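Carboxyl esterase NP (Bacillus subtilis, PDB 4CCW) hydrolyses carboxylic esters to an alcohol and a carboxylate as an alpha/beta-hydrolase-fold carboxylesterase, named for its action on naproxen esters. Local coordinates at residues F220-V223 and E227-R230; N137-M142 and A232-L237; L25-V30 and V191-F196; L57-G62 and T68-N73. One frame throughout, in Å; residues are numbered along the deposited sequence.

Contact 1 of 4, residues F220-V223 and E227-R230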
loop_
_atom_site.group_PDB
_atom_site.type_symbol
_atom_site.label_atom_id
_atom_site.label_comp_id
_atom_site.label_asym_id
_atom_site.label_seq_id
_atom_site.Cartn_x
_atom_site.Cartn_y
_atom_site.Cartn_z
ATOM N N PHE A 220 -3.169 13.711 1.480
ATOM C CA PHE A 220 -3.562 12.471 2.141
ATOM C C PHE A 220 -3.283 12.608 3.650
ATOM O O PHE A 220 -2.331 13.301 4.052
ATOM C CB PHE A 220 -2.801 11.259 1.569
ATOM C CG PHE A 220 -3.187 10.871 0.150
ATOM C CD1 PHE A 220 -4.494 11.014 -0.324
ATOM C CD2 PHE A 220 -2.232 10.330 -0.710
ATOM C CE1 PHE A 220 -4.838 10.624 -1.618
ATOM C CE2 PHE A 220 -2.565 9.953 -2.000
ATOM C CZ PHE A 220 -3.873 10.091 -2.455
ATOM N N PRO A 221 -4.101 11.968 4.491
ATOM C CA PRO A 221 -5.219 11.087 4.142
ATOM C C PRO A 221 -6.427 11.873 3.668
ATOM O O PRO A 221 -6.479 13.094 3.839
ATOM C CB PRO A 221 -5.526 10.381 5.465
ATOM C CG PRO A 221 -5.127 11.373 6.492
ATOM C CD PRO A 221 -3.883 12.008 5.951
ATOM N N TYR A 222 -7.388 11.167 3.066
ATOM C CA TYR A 222 -8.556 11.806 2.480
ATOM C C TYR A 222 -9.736 10.854 2.523
ATOM O O TYR A 222 -9.562 9.648 2.390
ATOM C CB TYR A 222 -8.263 12.245 1.027
ATOM C CG TYR A 222 -9.439 12.925 0.335
ATOM C CD1 TYR A 222 -9.940 14.150 0.806
ATOM C CD2 TYR A 222 -10.057 12.346 -0.775
ATOM C CE1 TYR A 222 -11.010 14.779 0.190
ATOM C CE2 TYR A 222 -11.128 12.973 -1.399
ATOM C CZ TYR A 222 -11.597 14.185 -0.910
ATOM O OH TYR A 222 -12.669 14.807 -1.497
ATOM N N VAL A 223 -10.924 11.409 2.747
ATOM C CA VAL A 223 -12.181 10.663 2.656
ATOM C C VAL A 223 -12.936 11.188 1.444
ATOM O O VAL A 223 -13.251 12.375 1.365
ATOM C CB VAL A 223 -13.015 10.861 3.936
ATOM C CG1 VAL A 223 -14.410 10.234 3.784
ATOM C CG2 VAL A 223 -12.283 10.212 5.112
ATOM N N GLU A 227 -20.308 12.099 -3.906
ATOM C CA GLU A 227 -20.270 12.273 -5.350
ATOM C C GLU A 227 -19.031 11.644 -5.977
ATOM O O GLU A 227 -19.134 11.004 -7.014
ATOM C CB GLU A 227 -20.423 13.755 -5.739
ATOM C CG GLU A 227 -21.864 14.277 -5.672
ATOM C CD GLU A 227 -22.923 13.343 -6.277
ATOM O OE1 GLU A 227 -22.927 13.118 -7.508
ATOM O OE2 GLU A 227 -23.780 12.833 -5.507
ATOM N N GLU A 228 -17.875 11.802 -5.332
ATOM C CA GLU A 228 -16.647 11.159 -5.801
ATOM C C GLU A 228 -16.760 9.636 -5.864
ATOM O O GLU A 228 -16.379 9.023 -6.865
ATOM C CB GLU A 228 -15.444 11.594 -4.953
ATOM C CG GLU A 228 -15.000 13.001 -5.332
ATOM C CD GLU A 228 -14.012 13.645 -4.379
ATOM O OE1 GLU A 228 -13.936 13.230 -3.215
ATOM O OE2 GLU A 228 -13.337 14.592 -4.820
ATOM N N LEU A 229 -17.327 9.039 -4.822
ATOM C CA LEU A 229 -17.539 7.596 -4.799
ATOM C C LEU A 229 -18.519 7.139 -5.890
ATOM O O LEU A 229 -18.275 6.131 -6.559
ATOM C CB LEU A 229 -18.019 7.132 -3.418
ATOM C CG LEU A 229 -17.044 7.274 -2.234
ATOM C CD1 LEU A 229 -17.712 6.703 -0.977
ATOM C CD2 LEU A 229 -15.716 6.579 -2.514
ATOM N N ARG A 230 -19.615 7.871 -6.067
ATOM C CA ARG A 230 -20.600 7.548 -7.119
ATOM C C ARG A 230 -19.983 7.578 -8.511
ATOM O O ARG A 230 -20.499 6.942 -9.451
ATOM C CB ARG A 230 -21.763 8.535 -7.078
ATOM C CG ARG A 230 -22.754 8.266 -5.959
ATOM C CD ARG A 230 -23.876 9.287 -5.991
ATOM N NE ARG A 230 -24.988 8.822 -5.177
ATOM C CZ ARG A 230 -25.450 9.444 -4.098
ATOM N NH1 ARG A 230 -24.927 10.588 -3.711
ATOM N NH2 ARG A 230 -26.468 8.923 -3.428
#
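Y222 and E228 reach across a short connection in the chain and meet through a single polar contact. The hydrogen bond comes first: the phenol OH of Y222 donates to OE1 of E228 at 2.7 Å. It arrives on the syn lone pair of OE1, on the side of the second carboxylate oxygen, and OE2 itself stays 3.4 Å from OH of Y222. CG of Y222 lies anti to its backbone N (chi1 180°), which carries the ring out from the loop so that its OH reaches E228. The glutamate chain is extended beyond CG and delivers its carboxylate to the phenol end of the ring.

Packing adds little. OE1 of E228 lies in the plane of the Y222 ring, at the edge by CE2 and CZ, while the carboxylate as a group is turned 72° from that plane and the two side chains cross at about a right angle.

Charge enters at two other places. Within the helical segment, NH1 of R230 donates to OE2 of E227 at 3.1 Å in a salt bridge, with the oxygen tilted from the guanidinium plane. The Y222 ring, for its part, makes a cation-pi contact with R104.

OE1 of E228 also accepts from the backbone N of T225, just ahead of its helix, as in one half of a capping box. The contact thus joins the loop 220-223 to the single short turn of helix 226-230 at the protein surface, and two donors gripping one oxygen would favour the ionised carboxylate.

Contact 2 of 4, residues N137-M142 and A232-L237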
loop_
_atom_site.group_PDB
_atom_site.type_symbol
_atom_site.label_atom_id
_atom_site.label_comp_id
_atom_site.label_asym_id
_atom_site.label_seq_id
_atom_site.Cartn_x
_atom_site.Cartn_y
_atom_site.Cartn_z
ATOM N N ASN A 137 -7.622 6.974 -5.351
ATOM C CA ASN A 137 -7.405 8.300 -5.912
ATOM C C ASN A 137 -7.077 8.192 -7.417
ATOM O O ASN A 137 -7.577 8.976 -8.248
ATOM C CB ASN A 137 -6.285 9.024 -5.139
ATOM C CG ASN A 137 -6.041 10.444 -5.639
ATOM O OD1 ASN A 137 -6.913 11.314 -5.553
ATOM N ND2 ASN A 137 -4.841 10.687 -6.135
ATOM N N PHE A 138 -6.273 7.190 -7.765
ATOM C CA PHE A 138 -5.814 7.012 -9.156
ATOM C C PHE A 138 -6.929 6.532 -10.079
ATOM O O PHE A 138 -7.102 7.056 -11.186
ATOM C CB PHE A 138 -4.609 6.064 -9.209
ATOM C CG PHE A 138 -3.951 5.970 -10.566
ATOM C CD1 PHE A 138 -3.138 7.001 -11.035
ATOM C CD2 PHE A 138 -4.115 4.843 -11.355
ATOM C CE1 PHE A 138 -2.507 6.907 -12.274
ATOM C CE2 PHE A 138 -3.494 4.738 -12.589
ATOM C CZ PHE A 138 -2.688 5.771 -13.048
ATOM N N LEU A 139 -7.677 5.529 -9.640
ATOM C CA LEU A 139 -8.741 4.988 -10.484
ATOM C C LEU A 139 -9.856 6.014 -10.710
ATOM O O LEU A 139 -10.500 5.990 -11.756
ATOM C CB LEU A 139 -9.271 3.646 -9.938
ATOM C CG LEU A 139 -10.096 3.644 -8.646
ATOM C CD1 LEU A 139 -11.578 3.834 -8.957
ATOM C CD2 LEU A 139 -9.875 2.348 -7.862
ATOM N N LEU A 140 -10.081 6.909 -9.747
ATOM C CA LEU A 140 -11.094 7.954 -9.918
ATOM C C LEU A 140 -10.646 9.006 -10.922
ATOM O O LEU A 140 -11.461 9.548 -11.663
ATOM C CB LEU A 140 -11.449 8.619 -8.585
ATOM C CG LEU A 140 -12.263 7.798 -7.578
ATOM C CD1 LEU A 140 -12.489 8.597 -6.312
ATOM C CD2 LEU A 140 -13.601 7.350 -8.147
ATOM N N ARG A 141 -9.344 9.290 -10.945
ATOM C CA ARG A 141 -8.810 10.314 -11.845
ATOM C C ARG A 141 -8.531 9.782 -13.253
ATOM O O ARG A 141 -8.669 10.523 -14.240
ATOM C CB ARG A 141 -7.556 10.965 -11.251
ATOM C CG ARG A 141 -7.843 11.880 -10.071
ATOM C CD ARG A 141 -6.595 12.091 -9.228
ATOM N NE ARG A 141 -6.839 12.980 -8.100
ATOM C CZ ARG A 141 -6.821 14.308 -8.170
ATOM N NH1 ARG A 141 -6.578 14.923 -9.325
ATOM N NH2 ARG A 141 -7.065 15.021 -7.086
ATOM N N MET A 142 -8.168 8.503 -13.345
ATOM C CA MET A 142 -7.679 7.904 -14.592
ATOM C C MET A 142 -8.197 6.486 -14.834
ATOM O O MET A 142 -7.402 5.544 -14.944
ATOM C CB MET A 142 -6.160 7.904 -14.587
ATOM C CG MET A 142 -5.589 9.267 -14.252
ATOM S SD MET A 142 -3.950 9.470 -14.913
ATOM C CE MET A 142 -3.470 10.995 -14.098
ATOM N N ALA A 232 -17.078 6.461 -9.541
ATOM C CA ALA A 232 -16.180 5.329 -9.860
ATOM C C ALA A 232 -16.626 4.604 -11.124
ATOM O O ALA A 232 -17.796 4.238 -11.250
ATOM C CB ALA A 232 -16.108 4.349 -8.696
ATOM N N ARG A 233 -15.688 4.384 -12.045
ATOM C CA ARG A 233 -15.985 3.715 -13.334
ATOM C C ARG A 233 -15.072 2.502 -13.582
ATOM O O ARG A 233 -14.930 2.022 -14.709
ATOM C CB ARG A 233 -15.835 4.718 -14.482
ATOM C CG ARG A 233 -16.944 5.753 -14.571
ATOM C CD ARG A 233 -16.891 6.491 -15.910
ATOM N NE ARG A 233 -15.892 7.564 -15.923
ATOM C CZ ARG A 233 -15.056 7.809 -16.931
ATOM N NH1 ARG A 233 -15.051 7.038 -18.006
ATOM N NH2 ARG A 233 -14.204 8.822 -16.861
ATOM N N VAL A 234 -14.452 2.019 -12.514
ATOM C CA VAL A 234 -13.540 0.892 -12.550
ATOM C C VAL A 234 -14.076 -0.155 -11.553
ATOM O O VAL A 234 -14.488 0.212 -10.452
ATOM C CB VAL A 234 -12.109 1.357 -12.142
ATOM C CG1 VAL A 234 -11.123 0.203 -12.124
ATOM C CG2 VAL A 234 -11.597 2.429 -13.097
ATOM N N PRO A 235 -14.048 -1.451 -11.907
ATOM C CA PRO A 235 -14.476 -2.446 -10.907
ATOM C C PRO A 235 -13.541 -2.468 -9.708
ATOM O O PRO A 235 -12.315 -2.435 -9.877
ATOM C CB PRO A 235 -14.400 -3.794 -11.658
ATOM C CG PRO A 235 -14.073 -3.471 -13.074
ATOM C CD PRO A 235 -13.550 -2.074 -13.146
ATOM N N ILE A 236 -14.131 -2.552 -8.509
ATOM C CA ILE A 236 -13.404 -2.533 -7.259
ATOM C C ILE A 236 -13.755 -3.743 -6.409
ATOM O O ILE A 236 -14.923 -4.117 -6.306
ATOM C CB ILE A 236 -13.725 -1.241 -6.478
ATOM C CG1 ILE A 236 -13.186 -0.015 -7.240
ATOM C CG2 ILE A 236 -13.232 -1.314 -5.037
ATOM C CD1 ILE A 236 -13.641 1.296 -6.648
ATOM N N LEU A 237 -12.724 -4.371 -5.846
ATOM C CA LEU A 237 -12.910 -5.383 -4.823
ATOM C C LEU A 237 -12.418 -4.723 -3.559
ATOM O O LEU A 237 -11.264 -4.329 -3.479
ATOM C CB LEU A 237 -12.097 -6.656 -5.111
ATOM C CG LEU A 237 -11.992 -7.685 -3.971
ATOM C CD1 LEU A 237 -13.287 -8.482 -3.840
ATOM C CD2 LEU A 237 -10.834 -8.645 -4.227
HETATM O O HOH W 1 -13.361 5.990 -12.122
#
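L139 projects from the last turn of helix 130-141 against V234 and I236, where the chain enters strand 236-241. At its root, CB of L139 is 4.1 Å from CG2 of V234, a methyl that also rests near the backbone O of L139. CG then sits between the backbone N and the carbonyl carbon (chi1 70°), an uncommon setting on a helix, and from there the two methyls fan out over the other chain. CD1 touches CB of V234 at 4.1 Å and CD1 of I236 at 4.0 Å. CD2 lies against the same isoleucine, meeting both CG1 and CD1, and the L139 and I236 side chains cross at about a right angle.

One residue on, L140 turns its CD2 onto A232, 3.7 Å from CA and 3.9 Å from CB. Beside these apolar contacts a water bridges the backbones, donating to O of L139 at 2.9 Å and accepting from N of R233 at 2.8 Å; it thereby serves a carbonyl at the C-terminal end of the helix.

The L139 side chain also touches A149 of strand 146-152, whose backbone pairs with P235 and L237. A helix laid by its aliphatic residues over neighbouring parallel strands is the layering of the alpha/beta hydrolase fold, in which helix 130-141 is the helix that leaves the probable nucleophile elbow after strand 123-128.

Contact 3 of 4, residues L25-V30 and V191-F196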
loop_
_atom_site.group_PDB
_atom_site.type_symbol
_atom_site.label_atom_id
_atom_site.label_comp_id
_atom_site.label_asym_id
_atom_site.label_seq_id
_atom_site.Cartn_x
_atom_site.Cartn_y
_atom_site.Cartn_z
ATOM N N LEU A 25 14.010 -8.668 1.451
ATOM C CA LEU A 25 13.823 -9.176 0.089
ATOM C C LEU A 25 14.215 -10.647 -0.081
ATOM O O LEU A 25 13.829 -11.280 -1.056
ATOM C CB LEU A 25 14.545 -8.306 -0.944
ATOM C CG LEU A 25 13.823 -7.065 -1.468
ATOM C CD1 LEU A 25 14.464 -6.633 -2.777
ATOM C CD2 LEU A 25 12.333 -7.316 -1.677
ATOM N N SER A 26 14.960 -11.188 0.878
ATOM C CA SER A 26 15.273 -12.614 0.887
ATOM C C SER A 26 14.057 -13.473 1.264
ATOM O O SER A 26 14.093 -14.699 1.113
ATOM C CB SER A 26 16.458 -12.909 1.815
ATOM O OG SER A 26 16.073 -12.839 3.176
ATOM N N LEU A 27 12.998 -12.823 1.756
ATOM C CA LEU A 27 11.720 -13.486 2.043
ATOM C C LEU A 27 10.840 -13.644 0.794
ATOM O O LEU A 27 9.759 -14.257 0.860
ATOM C CB LEU A 27 10.936 -12.734 3.126
ATOM C CG LEU A 27 11.594 -12.406 4.473
ATOM C CD1 LEU A 27 10.675 -11.521 5.306
ATOM C CD2 LEU A 27 11.991 -13.663 5.238
ATOM N N TRP A 28 11.308 -13.073 -0.327
ATOM C CA TRP A 28 10.624 -13.145 -1.617
ATOM C C TRP A 28 10.867 -14.519 -2.202
ATOM O O TRP A 28 12.019 -14.873 -2.485
ATOM C CB TRP A 28 11.214 -12.088 -2.536
ATOM C CG TRP A 28 10.266 -11.405 -3.488
ATOM C CD1 TRP A 28 10.008 -11.735 -4.820
ATOM C CD2 TRP A 28 9.452 -10.206 -3.227
ATOM N NE1 TRP A 28 9.106 -10.862 -5.374
ATOM C CE2 TRP A 28 8.732 -9.920 -4.472
ATOM C CE3 TRP A 28 9.251 -9.378 -2.125
ATOM C CZ2 TRP A 28 7.856 -8.849 -4.585
ATOM C CZ3 TRP A 28 8.363 -8.304 -2.248
ATOM C CH2 TRP A 28 7.683 -8.044 -3.451
ATOM N N PRO A 29 9.800 -15.328 -2.382
ATOM C CA PRO A 29 10.000 -16.728 -2.796
ATOM C C PRO A 29 10.015 -16.951 -4.306
ATOM O O PRO A 29 9.862 -18.090 -4.766
ATOM C CB PRO A 29 8.798 -17.439 -2.176
ATOM C CG PRO A 29 7.728 -16.402 -2.161
ATOM C CD PRO A 29 8.375 -15.036 -2.139
ATOM N N VAL A 30 10.203 -15.881 -5.070
ATOM C CA VAL A 30 10.266 -15.980 -6.525
ATOM C C VAL A 30 11.358 -15.049 -7.063
ATOM O O VAL A 30 11.792 -14.139 -6.364
ATOM C CB VAL A 30 8.879 -15.704 -7.164
ATOM C CG1 VAL A 30 8.558 -14.211 -7.187
ATOM C CG2 VAL A 30 8.797 -16.301 -8.559
ATOM N N VAL A 191 2.612 -13.335 13.086
ATOM C CA VAL A 191 2.412 -13.707 11.685
ATOM C C VAL A 191 3.417 -12.966 10.796
ATOM O O VAL A 191 3.761 -13.446 9.726
ATOM C CB VAL A 191 0.961 -13.497 11.175
ATOM C CG1 VAL A 191 -0.044 -14.242 12.048
ATOM C CG2 VAL A 191 0.617 -12.023 11.083
ATOM N N LEU A 192 3.889 -11.807 11.257
ATOM C CA LEU A 192 4.956 -11.069 10.570
ATOM C C LEU A 192 6.305 -11.738 10.786
ATOM O O LEU A 192 6.640 -12.123 11.907
ATOM C CB LEU A 192 5.041 -9.628 11.085
ATOM C CG LEU A 192 3.853 -8.673 10.977
ATOM C CD1 LEU A 192 4.254 -7.317 11.535
ATOM C CD2 LEU A 192 3.379 -8.535 9.546
ATOM N N HIS A 193 7.086 -11.874 9.718
ATOM C CA HIS A 193 8.432 -12.420 9.830
ATOM C C HIS A 193 9.316 -11.484 10.633
ATOM O O HIS A 193 9.264 -10.259 10.440
ATOM C CB HIS A 193 9.016 -12.687 8.441
ATOM C CG HIS A 193 10.203 -13.617 8.448
ATOM N ND1 HIS A 193 11.439 -13.214 8.804
ATOM C CD2 HIS A 193 10.305 -14.970 8.130
ATOM C CE1 HIS A 193 12.291 -14.253 8.716
ATOM N NE2 HIS A 193 11.594 -15.327 8.300
ATOM N N PRO A 194 10.117 -12.036 11.564
ATOM C CA PRO A 194 11.047 -11.219 12.361
ATOM C C PRO A 194 11.960 -10.311 11.521
ATOM O O PRO A 194 12.304 -9.220 11.965
ATOM C CB PRO A 194 11.874 -12.260 13.116
ATOM C CG PRO A 194 10.981 -13.450 13.215
ATOM C CD PRO A 194 10.172 -13.463 11.950
ATOM N N ILE A 195 12.324 -10.746 10.316
ATOM C CA ILE A 195 13.192 -9.946 9.446
ATOM C C ILE A 195 12.418 -8.750 8.907
ATOM O O ILE A 195 12.949 -7.637 8.827
ATOM C CB ILE A 195 13.826 -10.782 8.308
ATOM C CG1 ILE A 195 14.879 -11.743 8.884
ATOM C CG2 ILE A 195 14.501 -9.884 7.280
ATOM C CD1 ILE A 195 15.550 -12.646 7.868
ATOM N N PHE A 196 11.152 -8.980 8.579
ATOM C CA PHE A 196 10.278 -7.902 8.138
ATOM C C PHE A 196 10.094 -6.876 9.252
ATOM O O PHE A 196 10.113 -5.669 9.003
ATOM C CB PHE A 196 8.917 -8.421 7.667
ATOM C CG PHE A 196 7.991 -7.323 7.241
ATOM C CD1 PHE A 196 8.161 -6.699 6.008
ATOM C CD2 PHE A 196 6.981 -6.872 8.086
ATOM C CE1 PHE A 196 7.329 -5.664 5.618
ATOM C CE2 PHE A 196 6.155 -5.826 7.710
ATOM C CZ PHE A 196 6.324 -5.225 6.468
#
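L27 sets one methyl squarely over the imidazole of H193, a CH-pi contact. CD2 of L27 stands 3.4 Å from the ring centroid and only 4° off the normal, so it faces all five ring atoms almost evenly. The opposite face of the imidazole is taken by CD of P194, and the ring is thus sandwiched between two aliphatic groups.

The apolar contacts fall to the other methyl. CD1 of L27 lies 3.7 Å from CB of H193 and more loosely against I195 and F196, with 4.3 Å to CB of F196.

The polar part is the helix cap. H193 is the N-cap of helix 194-205: with CG anti to its backbone N (chi1 -163°), the ring folds back and ND1 accepts from N of I195 at 3.0 Å, close to the ring plane and nearly straight at 163°. Replacing H193 by an alanine would probably leave N of I195 without its cap and CD2 of L27 without the face it rests on.

The contact joins the turn between helix 12-24 and strand 32-39 to the start of helix 194-205. Beside it, W28 packs on I74 of helix 74-80 and I47 of strand 42-49, while F196 leans on M277 of helix 275-278.

Contact 4 of 4, residues L57-G62 and T68-N73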
loop_
_atom_site.group_PDB
_atom_site.type_symbol
_atom_site.label_atom_id
_atom_site.label_comp_id
_atom_site.label_asym_id
_atom_site.label_seq_id
_atom_site.Cartn_x
_atom_site.Cartn_y
_atom_site.Cartn_z
ATOM N N LEU A 57 0.390 -6.129 -13.246
ATOM C CA LEU A 57 -0.261 -5.921 -11.952
ATOM C C LEU A 57 0.600 -5.007 -11.100
ATOM O O LEU A 57 1.806 -5.239 -10.952
ATOM C CB LEU A 57 -0.493 -7.260 -11.230
ATOM C CG LEU A 57 -0.843 -7.232 -9.732
ATOM C CD1 LEU A 57 -2.232 -6.637 -9.474
ATOM C CD2 LEU A 57 -0.758 -8.632 -9.146
ATOM N N VAL A 58 -0.011 -3.965 -10.538
ATOM C CA VAL A 58 0.741 -3.015 -9.727
ATOM C C VAL A 58 0.309 -3.137 -8.253
ATOM O O VAL A 58 -0.884 -3.150 -7.943
ATOM C CB VAL A 58 0.592 -1.561 -10.239
ATOM C CG1 VAL A 58 1.249 -0.573 -9.277
ATOM C CG2 VAL A 58 1.206 -1.399 -11.625
ATOM N N LEU A 59 1.299 -3.239 -7.370
ATOM C CA LEU A 59 1.083 -3.338 -5.933
ATOM C C LEU A 59 1.558 -2.069 -5.230
ATOM O O LEU A 59 2.651 -1.557 -5.497
ATOM C CB LEU A 59 1.830 -4.547 -5.355
ATOM C CG LEU A 59 1.690 -5.903 -6.062
ATOM C CD1 LEU A 59 2.571 -6.953 -5.407
ATOM C CD2 LEU A 59 0.242 -6.359 -6.098
ATOM N N LEU A 60 0.723 -1.575 -4.324
ATOM C CA LEU A 60 1.030 -0.388 -3.550
ATOM C C LEU A 60 0.828 -0.741 -2.070
ATOM O O LEU A 60 -0.292 -0.962 -1.619
ATOM C CB LEU A 60 0.153 0.795 -3.984
ATOM C CG LEU A 60 0.414 1.408 -5.371
ATOM C CD1 LEU A 60 -0.707 2.379 -5.730
ATOM C CD2 LEU A 60 1.776 2.092 -5.457
ATOM N N HIS A 61 1.949 -0.810 -1.356
ATOM C CA HIS A 61 2.042 -1.270 0.041
ATOM C C HIS A 61 1.363 -0.372 1.061
ATOM O O HIS A 61 0.996 0.774 0.760
ATOM C CB HIS A 61 3.518 -1.331 0.387
ATOM C CG HIS A 61 4.209 0.002 0.232
ATOM N ND1 HIS A 61 4.179 0.938 1.187
ATOM C CD2 HIS A 61 4.925 0.551 -0.838
ATOM C CE1 HIS A 61 4.851 2.032 0.769
ATOM N NE2 HIS A 61 5.308 1.793 -0.466
ATOM N N GLY A 62 1.241 -0.866 2.295
ATOM C CA GLY A 62 0.711 -0.061 3.412
ATOM C C GLY A 62 1.730 0.923 3.958
ATOM O O GLY A 62 2.927 0.762 3.729
ATOM N N THR A 68 8.370 -4.568 0.376
ATOM C CA THR A 68 8.822 -5.866 0.865
ATOM C C THR A 68 7.711 -6.639 1.583
ATOM O O THR A 68 7.861 -7.848 1.796
ATOM C CB THR A 68 10.015 -5.739 1.835
ATOM O OG1 THR A 68 9.594 -5.007 2.996
ATOM C CG2 THR A 68 11.195 -5.046 1.169
ATOM N N MET A 69 6.615 -5.953 1.945
ATOM C CA MET A 69 5.507 -6.574 2.690
ATOM C C MET A 69 4.753 -7.637 1.898
ATOM O O MET A 69 4.017 -8.423 2.482
ATOM C CB MET A 69 4.502 -5.535 3.208
ATOM C CG MET A 69 3.655 -4.865 2.139
ATOM S SD MET A 69 2.236 -4.007 2.862
ATOM C CE MET A 69 1.040 -5.325 3.072
ATOM N N TRP A 70 4.932 -7.649 0.581
ATOM C CA TRP A 70 4.173 -8.563 -0.295
ATOM C C TRP A 70 4.696 -9.983 -0.365
ATOM O O TRP A 70 4.218 -10.786 -1.185
ATOM C CB TRP A 70 4.058 -7.975 -1.697
ATOM C CG TRP A 70 3.342 -6.648 -1.754
ATOM C CD1 TRP A 70 3.859 -5.418 -2.141
ATOM C CD2 TRP A 70 1.932 -6.385 -1.423
ATOM N NE1 TRP A 70 2.902 -4.431 -2.046
ATOM C CE2 TRP A 70 1.720 -4.951 -1.635
ATOM C CE3 TRP A 70 0.867 -7.169 -0.979
ATOM C CZ2 TRP A 70 0.481 -4.348 -1.415
ATOM C CZ3 TRP A 70 -0.373 -6.549 -0.757
ATOM C CH2 TRP A 70 -0.553 -5.170 -0.968
ATOM N N TYR A 71 5.644 -10.334 0.510
ATOM C CA TYR A 71 6.251 -11.678 0.463
ATOM C C TYR A 71 5.278 -12.868 0.597
ATOM O O TYR A 71 5.555 -13.926 0.024
ATOM C CB TYR A 71 7.457 -11.816 1.421
ATOM C CG TYR A 71 7.119 -11.766 2.895
ATOM C CD1 TYR A 71 6.725 -12.911 3.579
ATOM C CD2 TYR A 71 7.197 -10.564 3.609
ATOM C CE1 TYR A 71 6.400 -12.865 4.927
ATOM C CE2 TYR A 71 6.890 -10.509 4.958
ATOM C CZ TYR A 71 6.485 -11.652 5.611
ATOM O OH TYR A 71 6.171 -11.604 6.946
ATOM N N PRO A 72 4.142 -12.705 1.319
ATOM C CA PRO A 72 3.216 -13.842 1.449
ATOM C C PRO A 72 2.279 -14.026 0.259
ATOM O O PRO A 72 1.521 -15.000 0.213
ATOM C CB PRO A 72 2.368 -13.477 2.676
ATOM C CG PRO A 72 2.999 -12.274 3.291
ATOM C CD PRO A 72 3.743 -11.591 2.195
ATOM N N ASN A 73 2.324 -13.095 -0.684
ATOM C CA ASN A 73 1.307 -13.022 -1.730
ATOM C C ASN A 73 1.926 -13.142 -3.101
ATOM O O ASN A 73 1.258 -13.521 -4.059
ATOM C CB ASN A 73 0.552 -11.687 -1.659
ATOM C CG ASN A 73 0.253 -11.255 -0.242
ATOM O OD1 ASN A 73 0.944 -10.384 0.304
ATOM N ND2 ASN A 73 -0.756 -11.877 0.380
HETATM O O HOH W 2 4.218 -2.082 -3.049
#
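L59 and W70 form the close-packed part of this contact. CB of L59 lies over one face of the indole, 3.8 Å from the centroid of the five-membered ring in a CH-pi contact, and is offset toward the rim by NE1 and CE2. CD1 of L59 spreads over CG and CD1 of W70. The far face is lined by CG of M69, and at the ring edge O of L60 approaches CZ2 at 3.5 Å. The tryptophan is wedged between its neighbour and the end of the strand.

Beyond the indole the fit is looser and more polar. CG of M69 lies between the backbone N and the carbonyl carbon (chi1 70°), which with the chain extended at chi2 (165°) brings SD to N of G62 in a weak, nearly straight hydrogen bond of 3.3 Å. ND1 of H61 donates to O of G62 at 2.8 Å, in the plane of its ring but from above the carbonyl plane. A water takes the N-H of W70 NE1 at 2.9 Å and makes weak bonds to O of L59 and N of H61. A leucine in place of W70 would probably leave that water without its indole donor and open a gap against CB of L59.

H61 and G62 lead into A63 and L64 of the ligand pocket, consistent with the loop that helps form the oxyanion hole in alpha/beta hydrolases, near H273, the likely catalytic proton acceptor. Strand 56-60 runs between strands 82-86 and 123-128, with W70 touching A85, and helix 275-278 flanks W70 through S276.

In the fold
Contacts 2 and 4 are buried and reach the same central sheet, one where a helix packs beside the entry to strand 236-241, the other where strand 56-60 ends near the ligand pocket. Contact 1 lies at the surface and contact 3 is partly buried, on opposite sides of the chain's centre, about 33 Å apart between centres. Chemistry follows place: a phenol-carboxylate hydrogen bond at contact 1, aliphatic packing with a bridging water at contact 2, a helix-capping imidazole under a methyl at contact 3, and an indole with thioether at contact 4. Contacts 1 and 2 touch through E228 and L140; contacts 3 and 4 join where Y71 probably hydrogen-bonds H193.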